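Local coordinates for protein tryptophanyl-tRNA synthetase (Cryptosporidium parvum Iowa II, PDB 3HV0) that probably catalyses the ATP-dependent attachment of L-tryptophan to tRNA(Trp), releasing AMP and diphosphate, and here holds the amino acid in its pocket, at residues L110-T115 against K140-C145; E172-C177 against P242-L247; V315-L320 against E331-K336. One frame throughout, in Å; residues are numbered along the deposited sequence.

Contact 1: residues L110-T115 against K140-C145. With TRP (tryptophan), chain C.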
loop_
_atom_site.group_PDB
_atom_site.type_symbol
_atom_site.label_atom_id
_atom_site.label_comp_id
_atom_site.label_asym_id
_atom_site.label_seq_id
_atom_site.Cartn_x
_atom_site.Cartn_y
_atom_site.Cartn_z
ATOM N N LEU A 110 13.709 -0.845 -19.669
ATOM C CA LEU A 110 13.300 -1.977 -18.825
ATOM C C LEU A 110 13.105 -1.516 -17.399
ATOM O O LEU A 110 13.791 -0.616 -16.933
ATOM C CB LEU A 110 14.364 -3.096 -18.862
ATOM C CG LEU A 110 14.364 -4.201 -17.786
ATOM C CD1 LEU A 110 13.199 -5.125 -17.971
ATOM C CD2 LEU A 110 15.683 -4.964 -17.853
ATOM N N VAL A 111 12.194 -2.192 -16.712
ATOM C CA VAL A 111 11.747 -1.849 -15.377
ATOM C C VAL A 111 11.695 -3.165 -14.578
ATOM O O VAL A 111 11.125 -4.107 -15.076
ATOM C CB VAL A 111 10.345 -1.176 -15.507
ATOM C CG1 VAL A 111 9.342 -1.777 -14.536
ATOM C CG2 VAL A 111 10.460 0.363 -15.394
ATOM N N ILE A 112 12.338 -3.252 -13.402
ATOM C CA ILE A 112 12.482 -4.502 -12.652
ATOM C C ILE A 112 12.074 -4.345 -11.147
ATOM O O ILE A 112 12.654 -3.540 -10.431
ATOM C CB ILE A 112 13.924 -5.019 -12.712
ATOM C CG1 ILE A 112 14.407 -5.169 -14.174
ATOM C CG2 ILE A 112 14.047 -6.345 -12.044
ATOM C CD1 ILE A 112 15.834 -5.676 -14.339
ATOM N N GLN A 113 11.116 -5.149 -10.676
ATOM C CA GLN A 113 10.556 -5.007 -9.331
ATOM C C GLN A 113 11.060 -6.082 -8.356
ATOM O O GLN A 113 10.865 -7.287 -8.578
ATOM C CB GLN A 113 9.024 -5.075 -9.396
ATOM C CG GLN A 113 8.334 -5.033 -8.031
ATOM C CD GLN A 113 6.809 -5.201 -8.118
ATOM O OE1 GLN A 113 6.320 -6.157 -8.707
ATOM N NE2 GLN A 113 6.065 -4.269 -7.531
ATOM N N LEU A 114 11.734 -5.665 -7.297
ATOM C CA LEU A 114 12.109 -6.614 -6.278
ATOM C C LEU A 114 11.041 -6.581 -5.184
ATOM O O LEU A 114 10.866 -5.581 -4.516
ATOM C CB LEU A 114 13.508 -6.312 -5.776
ATOM C CG LEU A 114 14.488 -6.820 -6.846
ATOM C CD1 LEU A 114 15.480 -5.759 -7.313
ATOM C CD2 LEU A 114 15.153 -8.090 -6.352
ATOM N N THR A 115 10.312 -7.676 -5.032
ATOM C CA THR A 115 9.129 -7.689 -4.195
ATOM C C THR A 115 9.425 -8.029 -2.742
ATOM O O THR A 115 8.919 -9.026 -2.219
ATOM C CB THR A 115 8.033 -8.650 -4.758
ATOM O OG1 THR A 115 8.427 -10.026 -4.637
ATOM C CG2 THR A 115 7.786 -8.349 -6.189
ATOM N N LYS A 140 22.372 -7.273 -7.397
ATOM C CA LYS A 140 23.714 -7.524 -7.904
ATOM C C LYS A 140 23.731 -8.696 -8.893
ATOM O O LYS A 140 24.364 -8.623 -9.961
ATOM C CB LYS A 140 24.697 -7.809 -6.753
ATOM C CG LYS A 140 24.907 -6.655 -5.792
ATOM C CD LYS A 140 25.744 -7.065 -4.584
ATOM C CE LYS A 140 26.341 -5.830 -3.908
ATOM N NZ LYS A 140 27.059 -6.120 -2.631
ATOM N N ASP A 141 23.059 -9.781 -8.528
ATOM C CA ASP A 141 22.925 -10.912 -9.437
ATOM C C ASP A 141 22.179 -10.472 -10.688
ATOM O O ASP A 141 22.470 -10.928 -11.781
ATOM C CB ASP A 141 22.113 -12.043 -8.802
ATOM C CG ASP A 141 22.756 -12.636 -7.571
ATOM O OD1 ASP A 141 22.001 -13.193 -6.736
ATOM O OD2 ASP A 141 23.991 -12.576 -7.437
ATOM N N ILE A 142 21.171 -9.616 -10.511
ATOM C CA ILE A 142 20.364 -9.176 -11.644
ATOM C C ILE A 142 21.214 -8.313 -12.572
ATOM O O ILE A 142 21.244 -8.558 -13.782
ATOM C CB ILE A 142 19.071 -8.474 -11.206
ATOM C CG1 ILE A 142 18.107 -9.516 -10.637
ATOM C CG2 ILE A 142 18.410 -7.739 -12.386
ATOM C CD1 ILE A 142 16.918 -8.956 -9.911
ATOM N N ILE A 143 21.940 -7.353 -12.006
ATOM C CA ILE A 143 22.814 -6.466 -12.799
ATOM C C ILE A 143 23.944 -7.252 -13.474
ATOM O O ILE A 143 24.398 -6.901 -14.572
ATOM C CB ILE A 143 23.402 -5.331 -11.935
ATOM C CG1 ILE A 143 22.287 -4.389 -11.472
ATOM C CG2 ILE A 143 24.460 -4.537 -12.697
ATOM C CD1 ILE A 143 22.632 -3.604 -10.240
ATOM N N ALA A 144 24.374 -8.331 -12.823
ATOM C CA ALA A 144 25.419 -9.205 -13.377
ATOM C C ALA A 144 25.037 -9.893 -14.699
ATOM O O ALA A 144 25.885 -10.495 -15.321
ATOM C CB ALA A 144 25.854 -10.253 -12.333
ATOM N N CYS A 145 23.774 -9.818 -15.113
ATOM C CA CYS A 145 23.343 -10.350 -16.414
ATOM C C CYS A 145 23.673 -9.420 -17.594
ATOM O O CYS A 145 23.422 -9.758 -18.758
ATOM C CB CYS A 145 21.835 -10.625 -16.398
ATOM S SG CYS A 145 21.217 -11.853 -15.129
HETATM N N TRP C . 6.312 -12.263 -7.411
HETATM C CA TRP C . 7.319 -12.687 -8.428
HETATM C C TRP C . 8.084 -13.902 -7.926
HETATM O O TRP C . 8.110 -14.165 -6.709
HETATM C CB TRP C . 8.291 -11.548 -8.798
HETATM C CG TRP C . 7.752 -10.602 -9.845
HETATM C CD1 TRP C . 7.279 -9.328 -9.643
HETATM C CD2 TRP C . 7.646 -10.840 -11.258
HETATM N NE1 TRP C . 6.891 -8.772 -10.832
HETATM C CE2 TRP C . 7.092 -9.681 -11.836
HETATM C CE3 TRP C . 7.964 -11.914 -12.084
HETATM C CZ2 TRP C . 6.850 -9.569 -13.204
HETATM C CZ3 TRP C . 7.719 -11.802 -13.440
HETATM C CH2 TRP C . 7.155 -10.637 -13.986
HETATM O OXT TRP C . 8.669 -14.631 -8.749
#

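Contact 2: residues E172-C177 against P242-L247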
loop_
_atom_site.group_PDB
_atom_site.type_symbol
_atom_site.label_atom_id
_atom_site.label_comp_id
_atom_site.label_asym_id
_atom_site.label_seq_id
_atom_site.Cartn_x
_atom_site.Cartn_y
_atom_site.Cartn_z
ATOM N N GLU A 172 -7.137 -1.532 -7.187
ATOM C CA GLU A 172 -7.838 -2.123 -6.042
ATOM C C GLU A 172 -9.309 -1.775 -6.015
ATOM O O GLU A 172 -10.144 -2.618 -5.682
ATOM C CB GLU A 172 -7.157 -1.725 -4.736
ATOM C CG GLU A 172 -5.878 -2.476 -4.556
ATOM C CD GLU A 172 -5.102 -2.101 -3.327
ATOM O OE1 GLU A 172 -5.458 -1.134 -2.614
ATOM O OE2 GLU A 172 -4.086 -2.805 -3.091
ATOM N N LYS A 173 -9.631 -0.553 -6.427
ATOM C CA LYS A 173 -11.018 -0.078 -6.433
ATOM C C LYS A 173 -11.872 -0.817 -7.462
ATOM O O LYS A 173 -13.093 -0.875 -7.327
ATOM C CB LYS A 173 -11.042 1.417 -6.738
ATOM C CG LYS A 173 -12.334 2.111 -6.393
ATOM C CD LYS A 173 -12.195 3.582 -6.710
ATOM C CE LYS A 173 -13.480 4.340 -6.514
ATOM N NZ LYS A 173 -13.190 5.795 -6.558
ATOM N N LYS A 174 -11.217 -1.384 -8.471
ATOM C CA LYS A 174 -11.899 -2.083 -9.554
ATOM C C LYS A 174 -11.975 -3.606 -9.369
ATOM O O LYS A 174 -12.647 -4.271 -10.158
ATOM C CB LYS A 174 -11.217 -1.780 -10.892
ATOM C CG LYS A 174 -11.312 -0.341 -11.333
ATOM C CD LYS A 174 -12.736 0.043 -11.693
ATOM C CE LYS A 174 -12.848 1.489 -12.148
ATOM N NZ LYS A 174 -14.237 1.783 -12.579
ATOM N N ILE A 175 -11.301 -4.162 -8.364
ATOM C CA ILE A 175 -11.364 -5.610 -8.125
ATOM C C ILE A 175 -12.052 -5.971 -6.806
ATOM O O ILE A 175 -11.725 -5.434 -5.765
ATOM C CB ILE A 175 -9.973 -6.265 -8.138
ATOM C CG1 ILE A 175 -9.418 -6.319 -9.558
ATOM C CG2 ILE A 175 -10.048 -7.696 -7.643
ATOM C CD1 ILE A 175 -8.512 -5.191 -9.906
ATOM N N SER A 176 -12.991 -6.905 -6.871
ATOM C CA SER A 176 -13.655 -7.404 -5.680
ATOM C C SER A 176 -12.727 -8.341 -4.922
ATOM O O SER A 176 -11.846 -8.961 -5.505
ATOM C CB SER A 176 -14.940 -8.141 -6.043
ATOM O OG SER A 176 -14.647 -9.387 -6.650
ATOM N N CYS A 177 -12.935 -8.434 -3.617
ATOM C CA CYS A 177 -12.242 -9.414 -2.798
ATOM C C CYS A 177 -12.510 -10.816 -3.330
ATOM O O CYS A 177 -11.622 -11.650 -3.357
ATOM C CB CYS A 177 -12.696 -9.294 -1.340
ATOM S SG CYS A 177 -12.384 -10.749 -0.307
ATOM N N PRO A 242 -8.829 -1.666 -19.334
ATOM C CA PRO A 242 -9.783 -0.802 -20.025
ATOM C C PRO A 242 -10.571 0.064 -19.050
ATOM O O PRO A 242 -10.714 1.254 -19.270
ATOM C CB PRO A 242 -10.689 -1.782 -20.795
ATOM C CG PRO A 242 -10.323 -3.142 -20.353
ATOM C CD PRO A 242 -8.959 -3.076 -19.750
ATOM N N ARG A 243 -11.027 -0.512 -17.950
ATOM C CA ARG A 243 -11.782 0.256 -16.947
ATOM C C ARG A 243 -11.027 1.429 -16.293
ATOM O O ARG A 243 -11.629 2.236 -15.589
ATOM C CB ARG A 243 -12.292 -0.686 -15.865
ATOM C CG ARG A 243 -13.326 -1.663 -16.404
ATOM C CD ARG A 243 -13.888 -2.571 -15.332
ATOM N NE ARG A 243 -13.034 -3.734 -15.111
ATOM C CZ ARG A 243 -13.058 -4.502 -14.018
ATOM N NH1 ARG A 243 -13.910 -4.239 -13.015
ATOM N NH2 ARG A 243 -12.208 -5.538 -13.918
ATOM N N LEU A 244 -9.717 1.497 -16.493
ATOM C CA LEU A 244 -8.895 2.616 -16.039
ATOM C C LEU A 244 -8.465 3.492 -17.219
ATOM O O LEU A 244 -7.766 4.485 -17.035
ATOM C CB LEU A 244 -7.656 2.087 -15.305
ATOM C CG LEU A 244 -7.929 1.174 -14.085
ATOM C CD1 LEU A 244 -6.673 0.555 -13.569
ATOM C CD2 LEU A 244 -8.619 1.908 -12.956
ATOM N N GLY A 245 -8.877 3.118 -18.425
ATOM C CA GLY A 245 -8.440 3.806 -19.637
ATOM C C GLY A 245 -6.977 3.628 -19.943
ATOM O O GLY A 245 -6.360 4.519 -20.522
ATOM N N TYR A 246 -6.440 2.472 -19.545
ATOM C CA TYR A 246 -5.024 2.125 -19.693
ATOM C C TYR A 246 -4.882 1.005 -20.734
ATOM O O TYR A 246 -5.844 0.284 -21.009
ATOM C CB TYR A 246 -4.435 1.645 -18.363
ATOM C CG TYR A 246 -4.179 2.693 -17.274
ATOM C CD1 TYR A 246 -4.318 4.062 -17.499
ATOM C CD2 TYR A 246 -3.776 2.290 -16.003
ATOM C CE1 TYR A 246 -4.067 4.993 -16.485
ATOM C CE2 TYR A 246 -3.524 3.197 -15.002
ATOM C CZ TYR A 246 -3.669 4.546 -15.244
ATOM O OH TYR A 246 -3.409 5.410 -14.206
ATOM N N LEU A 247 -3.682 0.870 -21.310
ATOM C CA LEU A 247 -3.377 -0.222 -22.227
ATOM C C LEU A 247 -3.248 -1.532 -21.468
ATOM O O LEU A 247 -2.754 -1.556 -20.333
ATOM C CB LEU A 247 -2.072 0.033 -22.969
ATOM C CG LEU A 247 -2.045 1.217 -23.918
ATOM C CD1 LEU A 247 -0.699 1.254 -24.621
ATOM C CD2 LEU A 247 -3.181 1.120 -24.920
#

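Contact 3: residues V315-L320 against E331-K336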
loop_
_atom_site.group_PDB
_atom_site.type_symbol
_atom_site.label_atom_id
_atom_site.label_comp_id
_atom_site.label_asym_id
_atom_site.label_seq_id
_atom_site.Cartn_x
_atom_site.Cartn_y
_atom_site.Cartn_z
ATOM N N VAL A 315 16.367 -34.768 -15.526
ATOM C CA VAL A 315 16.496 -33.374 -15.129
ATOM C C VAL A 315 17.750 -32.757 -15.721
ATOM O O VAL A 315 17.776 -31.574 -16.042
ATOM C CB VAL A 315 16.535 -33.223 -13.585
ATOM C CG1 VAL A 315 16.795 -31.754 -13.178
ATOM C CG2 VAL A 315 15.227 -33.751 -12.952
ATOM N N SER A 316 18.797 -33.558 -15.861
ATOM C CA SER A 316 20.047 -33.070 -16.439
ATOM C C SER A 316 19.889 -32.742 -17.929
ATOM O O SER A 316 20.398 -31.732 -18.394
ATOM C CB SER A 316 21.188 -34.067 -16.203
ATOM O OG SER A 316 21.478 -34.201 -14.814
ATOM N N TRP A 317 19.168 -33.575 -18.672
ATOM C CA TRP A 317 18.922 -33.297 -20.097
ATOM C C TRP A 317 18.152 -31.988 -20.300
ATOM O O TRP A 317 18.523 -31.145 -21.125
ATOM C CB TRP A 317 18.170 -34.453 -20.746
ATOM C CG TRP A 317 17.609 -34.117 -22.093
ATOM C CD1 TRP A 317 16.290 -33.995 -22.415
ATOM C CD2 TRP A 317 18.343 -33.829 -23.294
ATOM N NE1 TRP A 317 16.151 -33.659 -23.739
ATOM C CE2 TRP A 317 17.396 -33.548 -24.304
ATOM C CE3 TRP A 317 19.703 -33.783 -23.615
ATOM C CZ2 TRP A 317 17.768 -33.228 -25.615
ATOM C CZ3 TRP A 317 20.068 -33.462 -24.916
ATOM C CH2 TRP A 317 19.105 -33.190 -25.898
ATOM N N GLN A 318 17.078 -31.837 -19.533
ATOM C CA GLN A 318 16.249 -30.638 -19.563
ATOM C C GLN A 318 17.018 -29.366 -19.162
ATOM O O GLN A 318 16.705 -28.292 -19.645
ATOM C CB GLN A 318 15.019 -30.815 -18.662
ATOM N N TYR A 319 18.022 -29.485 -18.292
ATOM C CA TYR A 319 18.883 -28.340 -17.948
ATOM C C TYR A 319 19.776 -27.905 -19.109
ATOM O O TYR A 319 19.936 -26.716 -19.362
ATOM C CB TYR A 319 19.785 -28.664 -16.762
ATOM C CG TYR A 319 19.259 -28.212 -15.433
ATOM C CD1 TYR A 319 18.128 -28.788 -14.885
ATOM C CD2 TYR A 319 19.901 -27.216 -14.718
ATOM C CE1 TYR A 319 17.644 -28.388 -13.665
ATOM C CE2 TYR A 319 19.432 -26.807 -13.492
ATOM C CZ TYR A 319 18.302 -27.402 -12.964
ATOM O OH TYR A 319 17.823 -26.995 -11.732
ATOM N N LEU A 320 20.376 -28.877 -19.785
ATOM C CA LEU A 320 21.224 -28.617 -20.947
ATOM C C LEU A 320 20.493 -27.959 -22.109
ATOM O O LEU A 320 21.113 -27.277 -22.923
ATOM C CB LEU A 320 21.838 -29.920 -21.450
ATOM C CG LEU A 320 22.855 -30.581 -20.528
ATOM C CD1 LEU A 320 23.173 -31.943 -21.071
ATOM C CD2 LEU A 320 24.116 -29.725 -20.389
ATOM N N GLU A 331 21.626 -32.189 -29.895
ATOM C CA GLU A 331 20.991 -33.306 -30.620
ATOM C C GLU A 331 21.755 -34.616 -30.415
ATOM O O GLU A 331 21.159 -35.664 -30.154
ATOM C CB GLU A 331 20.852 -32.989 -32.123
ATOM C CG GLU A 331 20.737 -34.229 -33.032
ATOM C CD GLU A 331 20.180 -33.934 -34.424
ATOM O OE1 GLU A 331 19.190 -33.179 -34.525
ATOM O OE2 GLU A 331 20.715 -34.486 -35.418
ATOM N N GLU A 332 23.076 -34.544 -30.526
ATOM C CA GLU A 332 23.909 -35.739 -30.467
ATOM C C GLU A 332 24.028 -36.311 -29.057
ATOM O O GLU A 332 24.028 -37.528 -28.886
ATOM C CB GLU A 332 25.279 -35.465 -31.090
ATOM C CG GLU A 332 25.217 -35.407 -32.616
ATOM C CD GLU A 332 24.561 -36.648 -33.233
ATOM O OE1 GLU A 332 24.863 -37.774 -32.780
ATOM O OE2 GLU A 332 23.740 -36.494 -34.167
ATOM N N ILE A 333 24.111 -35.443 -28.054
ATOM C CA ILE A 333 24.007 -35.875 -26.654
ATOM C C ILE A 333 22.679 -36.602 -26.424
ATOM O O ILE A 333 22.654 -37.705 -25.870
ATOM C CB ILE A 333 24.074 -34.686 -25.675
ATOM C CG1 ILE A 333 25.476 -34.082 -25.660
ATOM C CG2 ILE A 333 23.696 -35.127 -24.262
ATOM C CD1 ILE A 333 25.558 -32.775 -24.899
ATOM N N GLY A 334 21.591 -35.961 -26.857
ATOM C CA GLY A 334 20.235 -36.498 -26.731
ATOM C C GLY A 334 20.053 -37.828 -27.429
ATOM O O GLY A 334 19.382 -38.713 -26.902
ATOM N N LYS A 335 20.650 -37.964 -28.615
ATOM C CA LYS A 335 20.633 -39.218 -29.368
ATOM C C LYS A 335 21.444 -40.299 -28.651
ATOM O O LYS A 335 20.957 -41.398 -28.439
ATOM C CB LYS A 335 21.184 -39.008 -30.784
ATOM N N LYS A 336 22.680 -39.980 -28.284
ATOM C CA LYS A 336 23.563 -40.946 -27.628
ATOM C C LYS A 336 23.045 -41.399 -26.256
ATOM O O LYS A 336 23.125 -42.583 -25.918
ATOM C CB LYS A 336 24.982 -40.376 -27.496
#

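Contact 1: residues L110-T115 against K140-C145
Ile112 on strand 110-114 meets Ile142 on helix 128-143 through methyl groups alone: CD1 of Ile112 lies 3.8 Å from CG2 of Ile142, the two side chains sliding past one another in opposite directions. The second branch of Ile142 runs up to Leu114 tip to tip, CD1 of Ile142 to CD2 of Leu114 at 4.1 Å. One isoleucine thus serves two neighbours. Its CG1 arm sits beside the backbone N (chi1 -72°) and CD1 extends from it toward the leucine, while the CG2 branch is left for Ile112. All three residues are buried, and Phe96 and Arg81 add to the packing round Ile142.

Asp141, the residue before Ile142, ties the helix down from another side: OD2 forms a salt bridge with Arg366, and OD1 accepts a bond from the backbone N of Leu88. Gln113, between Ile112 and Leu114, and Thr115, just past the strand end, face the bound tryptophan. Gln113, with CG anti to the backbone N (chi1 176°), extends until OE1 is 3.4 Å from NE1 of the ligand indole. Its amide is held by Tyr78 OH at OE1 and by Asn157 OD1 and Val200 O at NE2, which should settle how the group is flipped. Thr115 lays CG2 3.6 Å from CD1 of the ligand, while OG1 bonds to Glu118, itself a partner of the tryptophan. Hydrophobic packing behind a strand and a substrate pocket before it mark the beta-alpha-beta crossover from 110-114 to 152-156 in the Rossmann fold of class I synthetases.

Contact 2: residues E172-C177 against P242-L247
Lys174 and Arg243 join two outlying pieces of the class I Rossmann domain: the region where helix 157-174 gives way to a loop, and the return loop of the beta-alpha-beta crossover that runs from strand 222-227 through helix 231-240 to strand 250-254. The arginine bends at chi3 (-84°), which turns its guanidinium toward the lysine backbone. NH1 of Arg243 reaches O of Lys174 at 3.1 Å, but the N-H points poorly at the oxygen (122°), so the bond is weak, and the carbonyl lies oblique to the guanidinium. Over one face of that flat group, toward its rim, comes CB of Lys174.

The lysine chain folds at chi2 (-68°) and runs alongside the loop. Its CG is 3.9 Å from CD2 of Leu244, the two side chains passing in opposite directions, and farther along CE lies 3.7 Å from O of Arg243. NZ of Lys174 remains 6.0 Å from NH1 of Arg243, a spacing that probably eases the repulsion between like charges at this surface.

Neighbours tie both pieces down. Lys173 bonds through NZ to O of Phe120 and O of Lys123 of the second subunit, and also makes a cation-pi contact with that Phe120, so this edge belongs to the dimer interface. Tyr246 OH is bonded to Asp167 on the same helix 157-174. Within the loop, Gly245 takes a positive phi as the chain turns, its N bonded to O of Pro242 at 2.8 Å, and CB of Leu244 rests over one face of the Tyr246 ring.

Contact 3: residues V315-L320 against E331-K336
Gly334 receives the indole of Trp317 on a stretch of helix made firm by backbone bonding, of which the shortest bond, Lys335 N to Glu331 O at 2.8 Å, spans the turn that carries this glycine. The partner helix is secured from its own start, where the backbone N of Trp317 is bonded to OD2 of Asp314.

Much of the contact is aromatic carbon against backbone, with the Ile333 side chain as the other part. With CG anti to its own N (chi1 167°), Trp317 sends its ring out from helix 315-323 so that the six-membered half leads. CZ3 of Trp317 comes to 3.5 Å from N of Gly334, and CH2 of Trp317 to 3.6 Å from CA of the same residue. The glycine N lies oblique to the ring. Because the glycine carries no side chain, the indole comes right up to the main chain of helix 327-339.

Ile333 meets the ring differently. Its CG2, anti to the backbone N, stands at the indole edge near the ring plane, 4.0 Å from CZ3 of Trp317.

Leu351 of helix 344-367 packs against Ser316, Tyr319 and Leu320, and Leu311 touches Trp317. Two consecutive helices are joined here in the all-helical C-terminal part, which in relatives recognises the anticodon. Lacking any polar bond between its two segments, the contact is one of shape: a flat ring lies close to a helix backbone at a glycine, with a methyl of Ile333 at its edge, so dispersion and exclusion of water probably account for most of its hold.

In the fold
The three contacts follow one another along the chain, and none touches another. Contact 1 is the central one, its centre about 10 Å from the centre of the chain, and is the one that contributes residues to the tryptophan pocket. Contact 2 lies about 27 Å from it between centres, about 11 Å at the nearest atoms, on the side that meets the second subunit. Contact 3 is about 30 Å from contact 1 between centres, in the C-terminal helices. Contacts 2 and 3 are on opposite sides of the chain's centre, their own centres about 46 Å apart. Catalytic core, dimer edge and helical region thus follow one another along the chain.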